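Local atomic coordinates of L-fuculose phosphate aldolase (Streptococcus pneumoniae, PDB entry 4C24), a protein that belongs to the class II aldolase and adducin family, forms a tetramer of identical subunits and carries a zinc ion held largely by histidines. Residues T23-G28 / N171-V176; Y81-Q86 / G161-A166; E112-S117 / E177-C182. All blocks are in the same frame, centred on the assembly; numbering follows the deposited sequence.

Interaction 1. Residues T23-G28 / N171-V176; sequences TDLTKG and NAFNIV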
# COMPACT_ATOMS: atom_id res chain seq x y z
N THR A 23 7.24 2.73 9.32
CA THR A 23 7.15 3.24 7.94
C THR A 23 6.88 2.12 6.93
O THR A 23 6.84 2.37 5.73
CB THR A 23 8.42 3.99 7.51
OG1 THR A 23 9.53 3.08 7.51
CG2 THR A 23 8.72 5.17 8.42
N ASP A 24 6.67 0.92 7.43
CA ASP A 24 6.36 -0.25 6.61
C ASP A 24 7.44 -0.62 5.60
O ASP A 24 7.16 -1.23 4.55
CB ASP A 24 5.01 -0.11 5.90
CG ASP A 24 4.40 -1.46 5.54
OD1 ASP A 24 4.61 -2.44 6.29
OD2 ASP A 24 3.70 -1.53 4.51
N LEU A 25 8.68 -0.27 5.90
CA LEU A 25 9.79 -0.79 5.09
C LEU A 25 9.94 -2.30 5.28
O LEU A 25 10.21 -3.03 4.32
CB LEU A 25 11.10 -0.08 5.41
CG LEU A 25 11.30 1.23 4.68
CD1 LEU A 25 12.44 2.01 5.33
CD2 LEU A 25 11.57 0.99 3.18
N THR A 26 9.76 -2.77 6.51
CA THR A 26 9.82 -4.21 6.78
C THR A 26 8.95 -4.54 7.98
O THR A 26 8.57 -3.64 8.72
CB THR A 26 11.29 -4.69 6.97
OG1 THR A 26 11.31 -6.10 7.26
CG2 THR A 26 11.96 -3.95 8.09
N LYS A 27 8.62 -5.81 8.14
CA LYS A 27 7.96 -6.28 9.36
C LYS A 27 8.98 -6.52 10.49
O LYS A 27 8.61 -6.66 11.66
CB LYS A 27 7.16 -7.56 9.08
N GLY A 28 10.26 -6.56 10.13
CA GLY A 28 11.35 -6.80 11.08
C GLY A 28 12.03 -8.15 10.99
O GLY A 28 13.20 -8.29 11.37
N ASN A 171 21.22 8.36 8.53
CA ASN A 171 21.63 8.30 7.12
C ASN A 171 21.49 6.88 6.57
O ASN A 171 21.03 6.71 5.44
CB ASN A 171 23.06 8.82 6.91
CG ASN A 171 23.22 10.29 7.26
OD1 ASN A 171 22.27 10.97 7.62
ND2 ASN A 171 24.44 10.78 7.15
N ALA A 172 21.86 5.87 7.36
CA ALA A 172 21.65 4.47 6.92
C ALA A 172 20.17 4.21 6.65
O ALA A 172 19.80 3.59 5.64
CB ALA A 172 22.20 3.48 7.93
N PHE A 173 19.29 4.68 7.53
CA PHE A 173 17.86 4.52 7.35
C PHE A 173 17.41 5.22 6.07
O PHE A 173 16.62 4.66 5.29
CB PHE A 173 17.10 5.07 8.60
CG PHE A 173 15.61 4.98 8.49
CD1 PHE A 173 14.89 6.01 7.88
CD2 PHE A 173 14.92 3.85 8.92
CE1 PHE A 173 13.52 5.92 7.72
CE2 PHE A 173 13.54 3.75 8.76
CZ PHE A 173 12.84 4.80 8.17
N ASN A 174 17.93 6.42 5.81
CA ASN A 174 17.56 7.19 4.64
C ASN A 174 17.97 6.46 3.38
O ASN A 174 17.24 6.47 2.40
CB ASN A 174 18.22 8.57 4.63
CG ASN A 174 17.81 9.39 3.42
OD1 ASN A 174 16.65 9.81 3.30
ND2 ASN A 174 18.74 9.60 2.50
N ILE A 175 19.14 5.83 3.43
CA ILE A 175 19.59 5.02 2.27
C ILE A 175 18.65 3.84 2.03
O ILE A 175 18.27 3.57 0.88
CB ILE A 175 21.05 4.55 2.42
CG1 ILE A 175 21.96 5.79 2.42
CG2 ILE A 175 21.42 3.56 1.29
CD1 ILE A 175 23.41 5.52 2.77
N VAL A 176 18.25 3.13 3.07
CA VAL A 176 17.33 2.01 2.90
C VAL A 176 16.04 2.52 2.26
O VAL A 176 15.52 1.97 1.29
CB VAL A 176 17.02 1.24 4.21
CG1 VAL A 176 15.89 0.23 3.99
CG2 VAL A 176 18.26 0.53 4.74
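The irregular chain of 23-28 comes up to the side of helix segment 171-176, with Leu25 and Val176 nearest at 8.3 Å between their CA atoms. Side chains alone bridge this gap, and no hydrogen bond crosses it. The ring of Phe173 receives both Thr23 and Leu25. Its CG is anti to the backbone N (chi1 179°), which carries the far end of the ring out to the loop. Thr23 OG1 lies 3.8 Å from Phe173 CZ, at the ring edge and near its plane. That oxygen is already engaged, in a hydrogen bond with the carbonyl of Lys19. Leu25 CD1 approaches the same ring obliquely, 4.0 Å from Phe173 CZ. The same methyl also packs on the next turn of the helix, 4.1 Å from Val176 CG1, so it bridges two helix residues.

Helix 7-22 ends here in a Schellman motif, with Asp24 taking positive phi just past the last turn. The loop that follows leads on to strand 32-37. Further on, Thr26 forms an ST turn: its OG1 accepts from Gly28 N at 3.1 Å, almost straight at 170°. Phe173 also packs on Lys19 and Leu20 of helix 7-22 and on Ile97 of strand 95-99. Across another subunit boundary, Asn174 packs on Thr29 of the third subunit.

Interaction 2. Residues Y81-Q86 / G161-A166; sequences YMHLIQ and GILAGA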
# COMPACT_ATOMS: atom_id res chain seq x y z
N TYR A 81 28.00 -11.11 11.53
CA TYR A 81 29.27 -11.08 10.82
C TYR A 81 29.17 -10.33 9.49
O TYR A 81 30.12 -9.65 9.09
CB TYR A 81 29.84 -12.48 10.70
CG TYR A 81 31.20 -12.51 10.04
CD1 TYR A 81 32.29 -11.79 10.54
CD2 TYR A 81 31.39 -13.30 8.91
CE1 TYR A 81 33.54 -11.85 9.94
CE2 TYR A 81 32.62 -13.34 8.29
CZ TYR A 81 33.69 -12.63 8.78
OH TYR A 81 34.91 -12.67 8.18
N MET A 82 27.98 -10.35 8.90
CA MET A 82 27.76 -9.51 7.72
C MET A 82 27.93 -8.03 8.05
O MET A 82 28.49 -7.26 7.29
CB MET A 82 26.41 -9.81 7.09
CG MET A 82 26.07 -8.86 5.96
SD MET A 82 24.68 -9.43 4.96
CE MET A 82 23.38 -9.35 6.20
N HIS A 83 27.49 -7.62 9.26
CA HIS A 83 27.74 -6.25 9.66
C HIS A 83 29.19 -6.01 10.03
O HIS A 83 29.83 -5.07 9.54
CB HIS A 83 26.90 -5.91 10.93
CG HIS A 83 25.42 -5.83 10.70
ND1 HIS A 83 24.69 -4.67 10.88
CD2 HIS A 83 24.55 -6.77 10.26
CE1 HIS A 83 23.42 -4.91 10.60
NE2 HIS A 83 23.31 -6.17 10.19
N LEU A 84 29.73 -6.89 10.88
CA LEU A 84 31.07 -6.72 11.39
C LEU A 84 32.15 -6.63 10.30
O LEU A 84 33.04 -5.80 10.37
CB LEU A 84 31.39 -7.82 12.39
CG LEU A 84 32.67 -7.64 13.20
CD1 LEU A 84 32.65 -6.36 14.05
CD2 LEU A 84 32.96 -8.88 14.04
N ILE A 85 32.03 -7.48 9.26
CA ILE A 85 33.05 -7.47 8.21
C ILE A 85 33.07 -6.14 7.44
O ILE A 85 34.12 -5.71 6.95
CB ILE A 85 32.88 -8.68 7.27
CG1 ILE A 85 34.18 -8.94 6.52
CG2 ILE A 85 31.67 -8.53 6.35
CD1 ILE A 85 34.10 -10.16 5.62
N GLN A 86 31.92 -5.47 7.36
CA GLN A 86 31.91 -4.15 6.79
C GLN A 86 32.75 -3.20 7.63
O GLN A 86 33.56 -2.47 7.12
CB GLN A 86 30.49 -3.61 6.62
CG GLN A 86 29.57 -4.51 5.79
CD GLN A 86 29.79 -4.35 4.28
OE1 GLN A 86 30.43 -3.40 3.83
NE2 GLN A 86 29.16 -5.23 3.51
N GLY A 161 17.45 -9.79 0.56
CA GLY A 161 17.09 -8.42 0.95
C GLY A 161 18.13 -7.40 0.63
O GLY A 161 18.78 -7.47 -0.41
N ILE A 162 18.31 -6.43 1.51
CA ILE A 162 19.18 -5.32 1.26
C ILE A 162 20.05 -5.09 2.49
O ILE A 162 19.65 -5.41 3.61
CB ILE A 162 18.36 -4.05 0.94
CG1 ILE A 162 19.23 -2.89 0.44
CG2 ILE A 162 17.54 -3.60 2.15
CD1 ILE A 162 18.44 -1.69 -0.04
N LEU A 163 21.23 -4.56 2.25
CA LEU A 163 22.14 -4.09 3.27
C LEU A 163 22.56 -2.68 2.90
O LEU A 163 22.92 -2.41 1.75
CB LEU A 163 23.38 -4.99 3.36
CG LEU A 163 24.36 -4.80 4.52
CD1 LEU A 163 23.73 -5.41 5.77
CD2 LEU A 163 25.71 -5.49 4.27
N ALA A 164 22.50 -1.75 3.86
CA ALA A 164 22.96 -0.40 3.62
C ALA A 164 23.82 0.08 4.77
O ALA A 164 23.61 -0.35 5.90
CB ALA A 164 21.79 0.55 3.41
N GLY A 165 24.75 0.98 4.48
CA GLY A 165 25.61 1.54 5.50
C GLY A 165 25.85 3.01 5.31
O GLY A 165 25.81 3.54 4.19
N ALA A 166 26.09 3.71 6.42
CA ALA A 166 26.39 5.12 6.34
C ALA A 166 27.10 5.55 7.60
O ALA A 166 27.48 4.72 8.41
CB ALA A 166 25.12 5.94 6.15
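Leu163 reaches from the strand to three side chains of helix segment 81-86: Met82, His83 and Gln86. The axes of segments 81-86 and 161-166 run in broadly the same direction, 34° apart, and approach to 10.6 Å.

The apolar part of the contact is between Met82 and Leu163, which lie alongside each other, running opposite ways. Met82 CG lies 3.8 Å from Leu163 CD2. The methionine is extended through its first two torsions and bends at the third (chi3 65°). This bend brings Met82 CE within 4.0 Å of the other methyl, Leu163 CD1. Met82 thus touches both methyls.

The polar residues meet Leu163 by packing. The Gln86 and Leu163 side chains meet head-on, with Gln86 NE2 3.5 Å from Leu163 CD2. The glutamine reaches it through a bend at chi2 (-80°). His83 is a looser neighbour, with NE2 4.5 Å from Leu163 CD1. Both imidazole nitrogens have hydrogen-bond partners elsewhere, ND1 with Ser34 OG and NE2 with Asn32 OD1. These two bonds fix the rotation of the buried ring.

The contact lies in the core of the aldolase domain, where helix 80-89 covers one face of the mixed sheet. The side chain of Met82 is about 6 Å from a bound zinc ion. Leu163 packs on His98, a zinc ligand whose ND1 is hydrogen-bonded to Ile162 O, so the strand helps position it. Leu163 also meets Ile96 of strand 95-99 and Val155 of strand 154-157, while Ile162 and Ala164 pack on helix 169-192 on the opposite face.

Interaction 3. Residues E112-S117 / E177-C182; sequences EPLPAS and EEVEYC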
# COMPACT_ATOMS: atom_id res chain seq x y z
N GLU A 112 19.02 -9.14 -10.08
CA GLU A 112 19.12 -8.03 -11.00
C GLU A 112 19.58 -6.80 -10.26
O GLU A 112 19.04 -6.50 -9.18
CB GLU A 112 17.77 -7.72 -11.63
CG GLU A 112 17.33 -8.71 -12.69
CD GLU A 112 17.86 -8.39 -14.09
OE1 GLU A 112 18.63 -7.41 -14.24
OE2 GLU A 112 17.48 -9.12 -15.03
N PRO A 113 20.59 -6.10 -10.77
CA PRO A 113 21.05 -4.88 -10.14
C PRO A 113 20.08 -3.71 -10.32
O PRO A 113 19.17 -3.74 -11.14
CB PRO A 113 22.37 -4.60 -10.83
CG PRO A 113 22.17 -5.18 -12.24
CD PRO A 113 21.29 -6.37 -12.05
N LEU A 114 20.28 -2.67 -9.51
CA LEU A 114 19.46 -1.48 -9.63
C LEU A 114 20.24 -0.33 -10.24
O LEU A 114 21.19 0.17 -9.63
CB LEU A 114 18.98 -1.07 -8.22
CG LEU A 114 18.21 0.25 -8.07
CD1 LEU A 114 16.95 0.29 -8.91
CD2 LEU A 114 17.86 0.43 -6.61
N PRO A 115 19.84 0.12 -11.45
CA PRO A 115 20.53 1.22 -12.09
C PRO A 115 19.91 2.57 -11.78
O PRO A 115 18.91 2.63 -11.07
CB PRO A 115 20.36 0.91 -13.59
CG PRO A 115 19.02 0.27 -13.64
CD PRO A 115 18.76 -0.41 -12.30
N ALA A 116 20.50 3.64 -12.33
CA ALA A 116 20.08 5.01 -12.09
C ALA A 116 18.89 5.46 -12.94
O ALA A 116 18.97 6.47 -13.66
CB ALA A 116 21.25 5.95 -12.32
N SER A 117 17.77 4.75 -12.82
CA SER A 117 16.53 5.22 -13.43
C SER A 117 15.96 6.42 -12.69
O SER A 117 15.23 7.20 -13.26
CB SER A 117 15.48 4.11 -13.56
OG SER A 117 15.39 3.30 -12.39
N GLU A 177 15.51 3.59 2.81
CA GLU A 177 14.29 4.14 2.29
C GLU A 177 14.40 4.55 0.84
O GLU A 177 13.49 4.25 0.05
CB GLU A 177 13.89 5.35 3.14
CG GLU A 177 12.52 5.90 2.87
CD GLU A 177 12.19 6.96 3.89
OE1 GLU A 177 12.73 8.07 3.78
OE2 GLU A 177 11.41 6.65 4.81
N GLU A 178 15.48 5.24 0.49
CA GLU A 178 15.66 5.74 -0.86
C GLU A 178 15.95 4.62 -1.84
O GLU A 178 15.42 4.63 -2.96
CB GLU A 178 16.77 6.78 -0.90
CG GLU A 178 16.58 7.78 -2.02
CD GLU A 178 15.23 8.49 -1.95
OE1 GLU A 178 14.72 8.75 -0.83
OE2 GLU A 178 14.67 8.77 -3.01
N VAL A 179 16.79 3.67 -1.45
CA VAL A 179 17.05 2.52 -2.34
C VAL A 179 15.77 1.71 -2.55
O VAL A 179 15.48 1.28 -3.67
CB VAL A 179 18.19 1.63 -1.84
CG1 VAL A 179 18.30 0.37 -2.69
CG2 VAL A 179 19.49 2.42 -1.84
N GLU A 180 14.96 1.52 -1.52
CA GLU A 180 13.71 0.81 -1.71
C GLU A 180 12.80 1.60 -2.69
O GLU A 180 12.16 1.00 -3.59
CB GLU A 180 13.02 0.55 -0.35
CG GLU A 180 11.60 -0.03 -0.46
CD GLU A 180 11.45 -1.32 -1.30
OE1 GLU A 180 12.41 -2.09 -1.36
OE2 GLU A 180 10.34 -1.60 -1.78
N TYR A 181 12.76 2.93 -2.57
CA TYR A 181 11.95 3.75 -3.44
C TYR A 181 12.44 3.61 -4.89
O TYR A 181 11.63 3.43 -5.79
CB TYR A 181 12.01 5.20 -2.98
CG TYR A 181 11.38 6.19 -3.92
CD1 TYR A 181 10.01 6.40 -3.92
CD2 TYR A 181 12.17 6.94 -4.80
CE1 TYR A 181 9.42 7.31 -4.79
CE2 TYR A 181 11.60 7.85 -5.68
CZ TYR A 181 10.23 8.05 -5.67
OH TYR A 181 9.67 8.95 -6.53
N CYS A 182 13.75 3.71 -5.06
CA CYS A 182 14.34 3.61 -6.41
C CYS A 182 14.07 2.24 -6.97
O CYS A 182 13.78 2.12 -8.19
CB CYS A 182 15.83 3.90 -6.39
SG CYS A 182 16.19 5.64 -6.15
O HOH W 1 14.64 4.07 -10.05
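Segment 112-117 is an irregular run between helix 103-110 and strand 130-131, and it passes beside helix segment 177-182. Ala116 is the centre of an inverse gamma turn within it. The contact joins this loop to helix 169-192, the long helix that follows strand 161-166 in the aldolase fold. No direct hydrogen bond links the two segments.

Leu114 makes the direct contacts from the loop. Its CG is anti to the backbone N (chi1 174°). This places CD2 between Val179 and Cys182, one turn apart, and CD1 against Cys182. CD2 of Leu114 packs 3.9 Å from Val179 CG1, the two side chains lying at a slant to each other. The same methyl is 4.0 Å from Cys182 CB. Both methyls also touch backbone: CD1 of Leu114 is 3.7 Å from Cys182 O, and CD2 of Leu114 is 3.9 Å from Val179 O. Ile121, Leu107, Ala183 and Tyr186 also pack round this leucine.

Other residues of this helix segment face elsewhere. Glu180 is held by the backbone N atoms of Tyr103 and Ala104 and by Thr101 OG1. Tyr181 OH bonds to the carbonyl of Thr101 of the third subunit, so the helix also takes part in the assembly.

The polar link across the contact is made by water 1. It lies 2.6 Å from Ser117 OG, to which it is hydrogen-bonded, and it donates to Cys182 O at 2.8 Å.

In the fold
From the N terminus, the chain leaves helix 7-22 and enters 23-28, the first half of interaction 1, which closes only at 171-176. Within that span helix 80-89 meets strand 161-166, so interaction 2 lies wholly inside interaction 1. The loop 112-117 comes between the halves of interaction 2, but its partner 177-182 lies beyond 171-176. Interaction 3 therefore crosses both others. Interactions 1 and 3 share helix 169-192, one turn after another, and meet where Leu25 packs on Glu177 and Glu180. Strand 161-166 lies between helices 80-89 and 169-192. Ile162 CD1 touches Val179 CG1 at 3.4 Å, joining interaction 2 to interaction 3.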